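Side-chain contacts in putative Lipoprotein (Shewanella oneidensis, PDB 3U24), which is of unknown function but binds zinc and is probably related to zinc metallopeptidases: residues A[23-28]-A[79-84]; A[324-329]-A[400-405]; A[375-380]-A[404-409]. All blocks are in the same frame, centred on the assembly; numbering follows the deposited sequence.

Contact 1: residues A[23-28]-A[79-84]; sequences ASFAQF and KQFELK
S24, whose carbonyl oxygen O lies 3.7 Å from F81 CZ, has its backbone N tied to Q27 OE1 at 2.8 Å, the shortest polar bond here. The bond is nearly straight, with an N-H...O angle of 171°, and falls in the amide carbonyl plane on a lone pair of OE1. In return Q27 N donates to S24 OG at 3.0 Å. The two bonds make a capping box at the N-terminus of helix 25-39, with S24 as N-cap, and they fix the backbone turn that F81 packs against. S24 O is also held by the first-turn bond from F28 N, so F81 CZ meets an oxygen already engaged in the helix.

Across the contact no hydrogen bond forms. F25, F28 and F81 build an aromatic cluster instead. The F25 ring presents its edge to a face of F81 in a T-shaped (edge-to-face) pair, centroids 5.2 Å apart and planes at 84°. F25 CG stands anti to the backbone N (chi1 -170°), which brings CD1 over the middle of the F81 ring. F28 is turned differently: its ring is oblique to F81, and its CB does much of the touching, 3.7 Å from F81 CZ.

F81 comes from the loop joining helices 61-79 and 88-111, so the cluster ties the start of helix 25-39 to that connection on the periphery of the molecule. F25 also rests on E90 and Y94 of helix 88-111, and F28 on Q74, K77 and L78 of helix 61-79. The far rim of the F81 ring slides in beside the capped turn, where CE1 approaches F25 N to 3.5 Å and A23 O sits at the ring edge, 3.6 Å from CE1.

Contact 2: residues A[324-329]-A[400-405]; sequences RKQIPE and WILQIL
Q326 lays its amide against L402 and Q403, and across the two segments the contact is purely van der Waals. Q326 CG is anti to the carbonyl carbon (chi1 -80°) and the chain beyond is extended, which carries the whole amide over to the other helix. There OE1 comes 3.4 Å from Q403 CA, while NE2 lies 3.6 Å from Q403 CG. The two glutamine side chains cross at about a right angle, their amide planes 70° apart, and Q326 meets the aliphatic stem of Q403 rather than its amide. L402 adds CD2, 4.1 Å from Q326 NE2.

The packing joins helix 319-337 to helix 401-409, the helix that carries the zinc ligand H408, and both touching faces are largely buried.

Hydrogen bonds for the polar ends come from neighbouring residues. Q326 OE1 accepts from N406 ND2, one turn further along helix 401-409, and Q326 NE2 donates to E322 OE2, one turn back along its own helix. With both ends of the amide engaged, its flip is settled. Q403 NE2 reaches H399 O, and Q403 OE1 pairs with Y454 OH.

A single salt bridge lies within segment 324-329: K325 NZ meets E329 OE2 at 2.9 Å on the syn side, four residues on, spanning the helix kink at P328.

Contact 3: residues A[375-380]-A[404-409]; sequences TYYNVT and ILNIHE. With ZN (zinc ion), chain F.
Y377 reaches from its strand to N406 and E409 on helix 401-409. Its CB points toward that helix, CG anti to the backbone N (chi1 -169°). Above one ring face, over the centre, lies V379 CG2. Further out CE1 lies 3.6 Å from E409 CB, which comes in obliquely, while N406 OD1 sits at the ring edge, 3.4 Å from CE2. At the tip, OH donates to N406 OD1 at a short 2.5 Å, in the carbonyl plane, with the amide turned 83° from the ring. E409 then bends away at chi2 (-66°), and its OE2 accepts from a water at 2.6 Å. That water binds the zinc ion, as do H408 NE2 at 1.9 Å, H414 and E439. The HExxxxH spacing of H408, E409 and H414 recalls the shorter HExxH signature of zinc peptidases, consistent with distant kinship. A phenylalanine in place of Y377 would probably leave N406 OD1 without this donor and the amide freer to turn. Y377 belongs to the middle strand of a three-stranded mixed sheet, between strands 349-352 and 362-364; its ring also packs on V323 and I327 of helix 319-337, while helix 435-451 also borders helix 401-409.

Overall arrangement
Along the chain contact 1 closes first, near the N-terminus, well before contacts 2 and 3 open. It stands apart on the periphery, its centre 45 Å from that of contact 2 and 39 Å from that of contact 3, and belongs to the packing of helices 25-39, 61-79 and 88-111. Contacts 2 and 3 are only 9 Å apart between centres and share helix 401-409, including I404 and L405. Helix 319-337 and the sheet strand 376-379 thus converge on the same helix. N406 bridges the two contacts, linking Q326 to Y377, so both contacts pack against the helix that supplies the zinc ligand H408.

Contact 1: residues A[23-28]-A[79-84]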
loop_
_atom_site.group_PDB
_atom_site.type_symbol
_atom_site.label_atom_id
_atom_site.label_comp_id
_atom_site.label_asym_id
_atom_site.label_seq_id
_atom_site.Cartn_x
_atom_site.Cartn_y
_atom_site.Cartn_z
ATOM N N ALA A 23 -9.606 -5.555 33.870
ATOM C CA ALA A 23 -9.792 -4.737 32.646
ATOM C C ALA A 23 -10.754 -5.411 31.651
ATOM O O ALA A 23 -10.705 -6.618 31.448
ATOM C CB ALA A 23 -8.438 -4.449 31.967
ATOM N N SER A 24 -11.645 -4.635 31.050
ATOM C CA SER A 24 -12.409 -5.119 29.894
ATOM C C SER A 24 -11.504 -5.215 28.672
ATOM O O SER A 24 -10.397 -4.665 28.640
ATOM C CB SER A 24 -13.541 -4.162 29.554
ATOM O OG SER A 24 -13.049 -2.907 29.119
ATOM N N PHE A 25 -11.986 -5.883 27.639
ATOM C CA PHE A 25 -11.223 -5.930 26.421
ATOM C C PHE A 25 -11.040 -4.517 25.837
ATOM O O PHE A 25 -9.972 -4.199 25.327
ATOM C CB PHE A 25 -11.829 -6.840 25.372
ATOM C CG PHE A 25 -10.909 -7.062 24.221
ATOM C CD1 PHE A 25 -9.876 -7.950 24.327
ATOM C CD2 PHE A 25 -11.041 -6.324 23.079
ATOM C CE1 PHE A 25 -8.974 -8.115 23.294
ATOM C CE2 PHE A 25 -10.173 -6.484 22.032
ATOM C CZ PHE A 25 -9.134 -7.377 22.147
ATOM N N ALA A 26 -12.070 -3.689 25.922
ATOM C CA ALA A 26 -11.970 -2.310 25.430
ATOM C C ALA A 26 -10.884 -1.569 26.198
ATOM O O ALA A 26 -10.097 -0.844 25.595
ATOM C CB ALA A 26 -13.315 -1.575 25.535
ATOM N N GLN A 27 -10.814 -1.765 27.517
ATOM C CA GLN A 27 -9.789 -1.108 28.298
ATOM C C GLN A 27 -8.426 -1.621 27.887
ATOM O O GLN A 27 -7.497 -0.859 27.791
ATOM C CB GLN A 27 -10.004 -1.302 29.786
ATOM C CG GLN A 27 -11.184 -0.496 30.312
ATOM C CD GLN A 27 -11.571 -0.863 31.723
ATOM O OE1 GLN A 27 -11.787 -2.034 32.059
ATOM N NE2 GLN A 27 -11.687 0.162 32.566
ATOM N N PHE A 28 -8.321 -2.909 27.618
ATOM C CA PHE A 28 -7.069 -3.474 27.240
ATOM C C PHE A 28 -6.570 -2.928 25.919
ATOM O O PHE A 28 -5.427 -2.566 25.846
ATOM C CB PHE A 28 -7.146 -4.963 27.146
ATOM C CG PHE A 28 -6.028 -5.535 26.371
ATOM C CD1 PHE A 28 -4.755 -5.617 26.931
ATOM C CD2 PHE A 28 -6.221 -5.963 25.084
ATOM C CE1 PHE A 28 -3.715 -6.136 26.209
ATOM C CE2 PHE A 28 -5.171 -6.475 24.360
ATOM C CZ PHE A 28 -3.927 -6.553 24.924
ATOM N N LYS A 79 -3.881 -13.264 26.227
ATOM C CA LYS A 79 -4.311 -14.636 26.542
ATOM C C LYS A 79 -5.230 -14.716 27.756
ATOM O O LYS A 79 -5.880 -15.712 27.957
ATOM C CB LYS A 79 -3.106 -15.585 26.748
ATOM C CG LYS A 79 -2.614 -16.281 25.481
ATOM C CD LYS A 79 -1.286 -17.038 25.710
ATOM C CE LYS A 79 -0.072 -16.289 25.119
ATOM N NZ LYS A 79 1.178 -16.336 25.952
ATOM N N GLN A 80 -5.284 -13.677 28.565
ATOM C CA GLN A 80 -6.277 -13.583 29.626
ATOM C C GLN A 80 -7.730 -13.446 29.161
ATOM O O GLN A 80 -8.622 -13.622 29.956
ATOM C CB GLN A 80 -5.961 -12.396 30.542
ATOM C CG GLN A 80 -5.377 -12.798 31.876
ATOM C CD GLN A 80 -4.077 -12.099 32.154
ATOM O OE1 GLN A 80 -4.041 -10.895 32.460
ATOM N NE2 GLN A 80 -2.986 -12.847 32.030
ATOM N N PHE A 81 -7.979 -13.104 27.910
ATOM C CA PHE A 81 -9.356 -12.898 27.461
ATOM C C PHE A 81 -9.842 -14.138 26.765
ATOM O O PHE A 81 -9.193 -14.602 25.813
ATOM C CB PHE A 81 -9.457 -11.704 26.495
ATOM C CG PHE A 81 -9.242 -10.397 27.172
ATOM C CD1 PHE A 81 -10.266 -9.809 27.900
ATOM C CD2 PHE A 81 -8.012 -9.780 27.142
ATOM C CE1 PHE A 81 -10.059 -8.626 28.579
ATOM C CE2 PHE A 81 -7.799 -8.586 27.812
ATOM C CZ PHE A 81 -8.831 -8.001 28.525
ATOM N N GLU A 82 -10.967 -14.674 27.240
ATOM C CA GLU A 82 -11.677 -15.742 26.544
ATOM C C GLU A 82 -12.230 -15.218 25.242
ATOM O O GLU A 82 -12.929 -14.205 25.218
ATOM C CB GLU A 82 -12.843 -16.283 27.390
ATOM C CG GLU A 82 -12.376 -17.198 28.514
ATOM C CD GLU A 82 -13.426 -17.434 29.608
ATOM O OE1 GLU A 82 -14.560 -16.870 29.541
ATOM O OE2 GLU A 82 -13.103 -18.198 30.559
ATOM N N LEU A 83 -11.946 -15.930 24.168
ATOM C CA LEU A 83 -12.458 -15.571 22.850
ATOM C C LEU A 83 -13.993 -15.605 22.719
ATOM O O LEU A 83 -14.552 -14.875 21.920
ATOM C CB LEU A 83 -11.793 -16.458 21.799
ATOM C CG LEU A 83 -10.349 -15.981 21.560
ATOM C CD1 LEU A 83 -9.374 -17.129 21.340
ATOM C CD2 LEU A 83 -10.331 -14.982 20.417
ATOM N N LYS A 84 -14.667 -16.414 23.522
ATOM C CA LYS A 84 -16.130 -16.419 23.568
ATOM C C LYS A 84 -16.686 -15.189 24.298
ATOM O O LYS A 84 -17.877 -14.961 24.288
ATOM C CB LYS A 84 -16.652 -17.681 24.290
ATOM C CG LYS A 84 -16.568 -18.983 23.488
ATOM C CD LYS A 84 -17.120 -20.173 24.303
ATOM C CE LYS A 84 -16.771 -21.542 23.702
ATOM N NZ LYS A 84 -17.488 -21.874 22.430
#

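Contact 2: residues A[324-329]-A[400-405]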
loop_
_atom_site.group_PDB
_atom_site.type_symbol
_atom_site.label_atom_id
_atom_site.label_comp_id
_atom_site.label_asym_id
_atom_site.label_seq_id
_atom_site.Cartn_x
_atom_site.Cartn_y
_atom_site.Cartn_z
ATOM N N ARG A 324 -15.334 14.251 -12.671
ATOM C CA ARG A 324 -16.496 14.762 -11.928
ATOM C C ARG A 324 -17.809 14.313 -12.553
ATOM O O ARG A 324 -18.788 14.050 -11.860
ATOM C CB ARG A 324 -16.544 16.291 -11.916
ATOM C CG ARG A 324 -15.504 16.995 -11.087
ATOM C CD ARG A 324 -15.917 18.433 -10.718
ATOM N NE ARG A 324 -14.920 18.931 -9.794
ATOM C CZ ARG A 324 -13.849 19.640 -10.136
ATOM N NH1 ARG A 324 -13.655 20.048 -11.380
ATOM N NH2 ARG A 324 -12.976 19.965 -9.199
ATOM N N LYS A 325 -17.855 14.276 -13.866
ATOM C CA LYS A 325 -19.054 13.827 -14.575
ATOM C C LYS A 325 -19.335 12.321 -14.314
ATOM O O LYS A 325 -20.504 11.904 -14.122
ATOM C CB LYS A 325 -18.866 14.133 -16.069
ATOM C CG LYS A 325 -19.977 13.717 -17.016
ATOM C CD LYS A 325 -19.622 14.080 -18.461
ATOM C CE LYS A 325 -20.681 13.578 -19.449
ATOM N NZ LYS A 325 -20.741 12.081 -19.492
ATOM N N GLN A 326 -18.271 11.523 -14.223
ATOM C CA GLN A 326 -18.414 10.056 -14.118
ATOM C C GLN A 326 -18.924 9.600 -12.756
ATOM O O GLN A 326 -19.716 8.664 -12.677
ATOM C CB GLN A 326 -17.114 9.320 -14.445
ATOM C CG GLN A 326 -16.890 9.214 -15.932
ATOM C CD GLN A 326 -15.693 8.379 -16.300
ATOM O OE1 GLN A 326 -15.172 7.605 -15.480
ATOM N NE2 GLN A 326 -15.236 8.530 -17.539
ATOM N N ILE A 327 -18.505 10.273 -11.697
ATOM C CA ILE A 327 -18.857 9.798 -10.386
ATOM C C ILE A 327 -20.389 9.717 -10.195
ATOM O O ILE A 327 -20.881 8.658 -9.760
ATOM C CB ILE A 327 -18.091 10.560 -9.287
ATOM C CG1 ILE A 327 -16.619 10.161 -9.380
ATOM C CG2 ILE A 327 -18.618 10.178 -7.898
ATOM C CD1 ILE A 327 -15.702 11.009 -8.545
ATOM N N PRO A 328 -21.144 10.790 -10.549
ATOM C CA PRO A 328 -22.590 10.660 -10.438
ATOM C C PRO A 328 -23.186 9.633 -11.377
ATOM O O PRO A 328 -24.261 9.133 -11.094
ATOM C CB PRO A 328 -23.135 12.076 -10.757
ATOM C CG PRO A 328 -21.954 13.015 -10.693
ATOM C CD PRO A 328 -20.706 12.183 -10.382
ATOM N N GLU A 329 -22.518 9.324 -12.480
ATOM C CA GLU A 329 -22.992 8.260 -13.366
ATOM C C GLU A 329 -22.844 6.871 -12.706
ATOM O O GLU A 329 -23.688 6.000 -12.861
ATOM C CB GLU A 329 -22.280 8.284 -14.726
ATOM C CG GLU A 329 -22.725 9.427 -15.660
ATOM C CD GLU A 329 -21.851 9.593 -16.928
ATOM O OE1 GLU A 329 -20.731 9.002 -17.031
ATOM O OE2 GLU A 329 -22.292 10.344 -17.839
ATOM N N TRP A 400 -12.084 3.705 -21.641
ATOM C CA TRP A 400 -12.514 2.612 -20.783
ATOM C C TRP A 400 -11.820 2.532 -19.443
ATOM O O TRP A 400 -12.488 2.361 -18.405
ATOM C CB TRP A 400 -12.387 1.305 -21.513
ATOM C CG TRP A 400 -13.188 1.299 -22.810
ATOM C CD1 TRP A 400 -14.523 0.979 -22.968
ATOM C CD2 TRP A 400 -12.735 1.677 -24.153
ATOM N NE1 TRP A 400 -14.897 1.085 -24.280
ATOM C CE2 TRP A 400 -13.872 1.496 -25.036
ATOM C CE3 TRP A 400 -11.560 2.146 -24.675
ATOM C CZ2 TRP A 400 -13.811 1.783 -26.383
ATOM C CZ3 TRP A 400 -11.485 2.388 -26.031
ATOM C CH2 TRP A 400 -12.588 2.213 -26.865
ATOM N N ILE A 401 -10.503 2.663 -19.424
ATOM C CA ILE A 401 -9.756 2.435 -18.197
ATOM C C ILE A 401 -10.064 3.535 -17.182
ATOM O O ILE A 401 -10.065 3.275 -15.999
ATOM C CB ILE A 401 -8.237 2.324 -18.443
ATOM C CG1 ILE A 401 -7.884 1.025 -19.197
ATOM C CG2 ILE A 401 -7.425 2.484 -17.170
ATOM C CD1 ILE A 401 -8.235 -0.288 -18.539
ATOM N N LEU A 402 -10.322 4.754 -17.633
ATOM C CA LEU A 402 -10.694 5.830 -16.737
ATOM C C LEU A 402 -11.983 5.506 -15.935
ATOM O O LEU A 402 -12.097 5.860 -14.788
ATOM C CB LEU A 402 -10.843 7.133 -17.519
ATOM C CG LEU A 402 -11.172 8.376 -16.683
ATOM C CD1 LEU A 402 -10.172 8.532 -15.513
ATOM C CD2 LEU A 402 -11.265 9.624 -17.562
ATOM N N GLN A 403 -12.924 4.791 -16.559
ATOM C CA GLN A 403 -14.170 4.413 -15.912
ATOM C C GLN A 403 -13.880 3.318 -14.862
ATOM O O GLN A 403 -14.296 3.407 -13.712
ATOM C CB GLN A 403 -15.160 3.911 -16.955
ATOM C CG GLN A 403 -15.615 4.935 -17.998
ATOM C CD GLN A 403 -16.580 4.297 -19.006
ATOM O OE1 GLN A 403 -17.664 3.857 -18.620
ATOM N NE2 GLN A 403 -16.187 4.215 -20.278
ATOM N N ILE A 404 -13.083 2.324 -15.249
ATOM C CA ILE A 404 -12.617 1.319 -14.308
ATOM C C ILE A 404 -11.826 1.900 -13.128
ATOM O O ILE A 404 -12.002 1.455 -11.995
ATOM C CB ILE A 404 -11.784 0.248 -15.023
ATOM C CG1 ILE A 404 -12.682 -0.543 -15.946
ATOM C CG2 ILE A 404 -11.132 -0.711 -14.027
ATOM C CD1 ILE A 404 -11.844 -1.269 -16.968
ATOM N N LEU A 405 -10.971 2.886 -13.383
ATOM C CA LEU A 405 -10.258 3.575 -12.293
ATOM C C LEU A 405 -11.218 4.247 -11.291
ATOM O O LEU A 405 -10.991 4.220 -10.075
ATOM C CB LEU A 405 -9.293 4.654 -12.833
ATOM C CG LEU A 405 -8.529 5.525 -11.804
ATOM C CD1 LEU A 405 -7.476 4.702 -11.064
ATOM C CD2 LEU A 405 -7.895 6.772 -12.435
#

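Contact 3: residues A[375-380]-A[404-409]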
loop_
_atom_site.group_PDB
_atom_site.type_symbol
_atom_site.label_atom_id
_atom_site.label_comp_id
_atom_site.label_asym_id
_atom_site.label_seq_id
_atom_site.Cartn_x
_atom_site.Cartn_y
_atom_site.Cartn_z
ATOM N N THR A 375 -12.491 14.333 3.572
ATOM C CA THR A 375 -12.142 13.267 2.615
ATOM C C THR A 375 -12.316 13.754 1.200
ATOM O O THR A 375 -13.391 14.205 0.856
ATOM C CB THR A 375 -13.037 12.002 2.791
ATOM O OG1 THR A 375 -12.974 11.545 4.151
ATOM C CG2 THR A 375 -12.575 10.862 1.856
ATOM N N TYR A 376 -11.270 13.634 0.381
ATOM C CA TYR A 376 -11.314 13.999 -1.050
ATOM C C TYR A 376 -10.898 12.888 -2.042
ATOM O O TYR A 376 -10.174 11.963 -1.695
ATOM C CB TYR A 376 -10.365 15.170 -1.327
ATOM C CG TYR A 376 -10.504 16.330 -0.390
ATOM C CD1 TYR A 376 -11.382 17.380 -0.672
ATOM C CD2 TYR A 376 -9.742 16.400 0.779
ATOM C CE1 TYR A 376 -11.504 18.460 0.194
ATOM C CE2 TYR A 376 -9.862 17.481 1.650
ATOM C CZ TYR A 376 -10.741 18.502 1.354
ATOM O OH TYR A 376 -10.870 19.559 2.226
ATOM N N TYR A 377 -11.314 13.045 -3.301
ATOM C CA TYR A 377 -10.764 12.288 -4.424
ATOM C C TYR A 377 -9.744 13.180 -5.137
ATOM O O TYR A 377 -10.113 14.089 -5.893
ATOM C CB TYR A 377 -11.891 11.873 -5.371
ATOM C CG TYR A 377 -11.569 10.872 -6.469
ATOM C CD1 TYR A 377 -10.410 10.117 -6.469
ATOM C CD2 TYR A 377 -12.491 10.633 -7.474
ATOM C CE1 TYR A 377 -10.156 9.191 -7.469
ATOM C CE2 TYR A 377 -12.268 9.703 -8.467
ATOM C CZ TYR A 377 -11.102 8.979 -8.465
ATOM O OH TYR A 377 -10.875 8.086 -9.478
ATOM N N ASN A 378 -8.471 12.916 -4.863
ATOM C CA ASN A 378 -7.338 13.596 -5.488
ATOM C C ASN A 378 -7.116 13.096 -6.916
ATOM O O ASN A 378 -6.741 11.951 -7.126
ATOM C CB ASN A 378 -6.059 13.362 -4.686
ATOM C CG ASN A 378 -6.131 13.940 -3.293
ATOM O OD1 ASN A 378 -6.587 15.063 -3.102
ATOM N ND2 ASN A 378 -5.676 13.172 -2.303
ATOM N N VAL A 379 -7.357 13.962 -7.890
ATOM C CA VAL A 379 -7.185 13.619 -9.292
ATOM C C VAL A 379 -6.206 14.646 -9.826
ATOM O O VAL A 379 -6.503 15.846 -9.767
ATOM C CB VAL A 379 -8.518 13.753 -10.038
ATOM C CG1 VAL A 379 -8.301 13.698 -11.539
ATOM C CG2 VAL A 379 -9.480 12.658 -9.590
ATOM N N THR A 380 -5.041 14.205 -10.297
ATOM C CA THR A 380 -4.006 15.148 -10.753
ATOM C C THR A 380 -4.257 15.657 -12.155
ATOM O O THR A 380 -4.197 14.840 -13.099
ATOM C CB THR A 380 -2.588 14.547 -10.736
ATOM O OG1 THR A 380 -2.361 13.989 -9.435
ATOM C CG2 THR A 380 -1.516 15.652 -11.050
ATOM N N ILE A 404 -13.083 2.324 -15.249
ATOM C CA ILE A 404 -12.617 1.319 -14.308
ATOM C C ILE A 404 -11.826 1.900 -13.128
ATOM O O ILE A 404 -12.002 1.455 -11.995
ATOM C CB ILE A 404 -11.784 0.248 -15.023
ATOM C CG1 ILE A 404 -12.682 -0.543 -15.946
ATOM C CG2 ILE A 404 -11.132 -0.711 -14.027
ATOM C CD1 ILE A 404 -11.844 -1.269 -16.968
ATOM N N LEU A 405 -10.971 2.886 -13.383
ATOM C CA LEU A 405 -10.258 3.575 -12.293
ATOM C C LEU A 405 -11.218 4.247 -11.291
ATOM O O LEU A 405 -10.991 4.220 -10.075
ATOM C CB LEU A 405 -9.293 4.654 -12.833
ATOM C CG LEU A 405 -8.529 5.525 -11.804
ATOM C CD1 LEU A 405 -7.476 4.702 -11.064
ATOM C CD2 LEU A 405 -7.895 6.772 -12.435
ATOM N N ASN A 406 -12.255 4.877 -11.809
ATOM C CA ASN A 406 -13.219 5.563 -10.962
ATOM C C ASN A 406 -14.106 4.571 -10.169
ATOM O O ASN A 406 -14.521 4.881 -9.064
ATOM C CB ASN A 406 -14.061 6.549 -11.795
ATOM C CG ASN A 406 -13.253 7.770 -12.251
ATOM O OD1 ASN A 406 -12.316 8.217 -11.557
ATOM N ND2 ASN A 406 -13.618 8.321 -13.447
ATOM N N ILE A 407 -14.353 3.384 -10.718
ATOM C CA ILE A 407 -14.994 2.326 -9.976
ATOM C C ILE A 407 -14.100 1.902 -8.813
ATOM O O ILE A 407 -14.573 1.833 -7.659
ATOM C CB ILE A 407 -15.344 1.141 -10.891
ATOM C CG1 ILE A 407 -16.489 1.559 -11.855
ATOM C CG2 ILE A 407 -15.679 -0.101 -10.078
ATOM C CD1 ILE A 407 -16.834 0.535 -12.930
ATOM N N HIS A 408 -12.829 1.632 -9.116
ATOM C CA HIS A 408 -11.855 1.142 -8.150
ATOM C C HIS A 408 -11.686 2.143 -7.040
ATOM O O HIS A 408 -11.683 1.792 -5.870
ATOM C CB HIS A 408 -10.496 0.873 -8.831
ATOM C CG HIS A 408 -9.376 0.432 -7.898
ATOM N ND1 HIS A 408 -8.893 -0.815 -7.894
ATOM C CD2 HIS A 408 -8.643 1.129 -6.918
ATOM C CE1 HIS A 408 -7.888 -0.928 -6.935
ATOM N NE2 HIS A 408 -7.734 0.245 -6.349
ATOM N N GLU A 409 -11.508 3.396 -7.402
ATOM C CA GLU A 409 -11.133 4.425 -6.425
ATOM C C GLU A 409 -12.299 5.038 -5.685
ATOM O O GLU A 409 -12.184 5.387 -4.530
ATOM C CB GLU A 409 -10.350 5.563 -7.122
ATOM C CG GLU A 409 -8.986 5.137 -7.600
ATOM C CD GLU A 409 -8.068 4.801 -6.456
ATOM O OE1 GLU A 409 -8.333 5.319 -5.349
ATOM O OE2 GLU A 409 -7.094 4.037 -6.649
HETATM ZN ZN ZN F . -6.706 0.521 -4.798
HETATM O O HOH W 1 -5.613 2.271 -5.354
#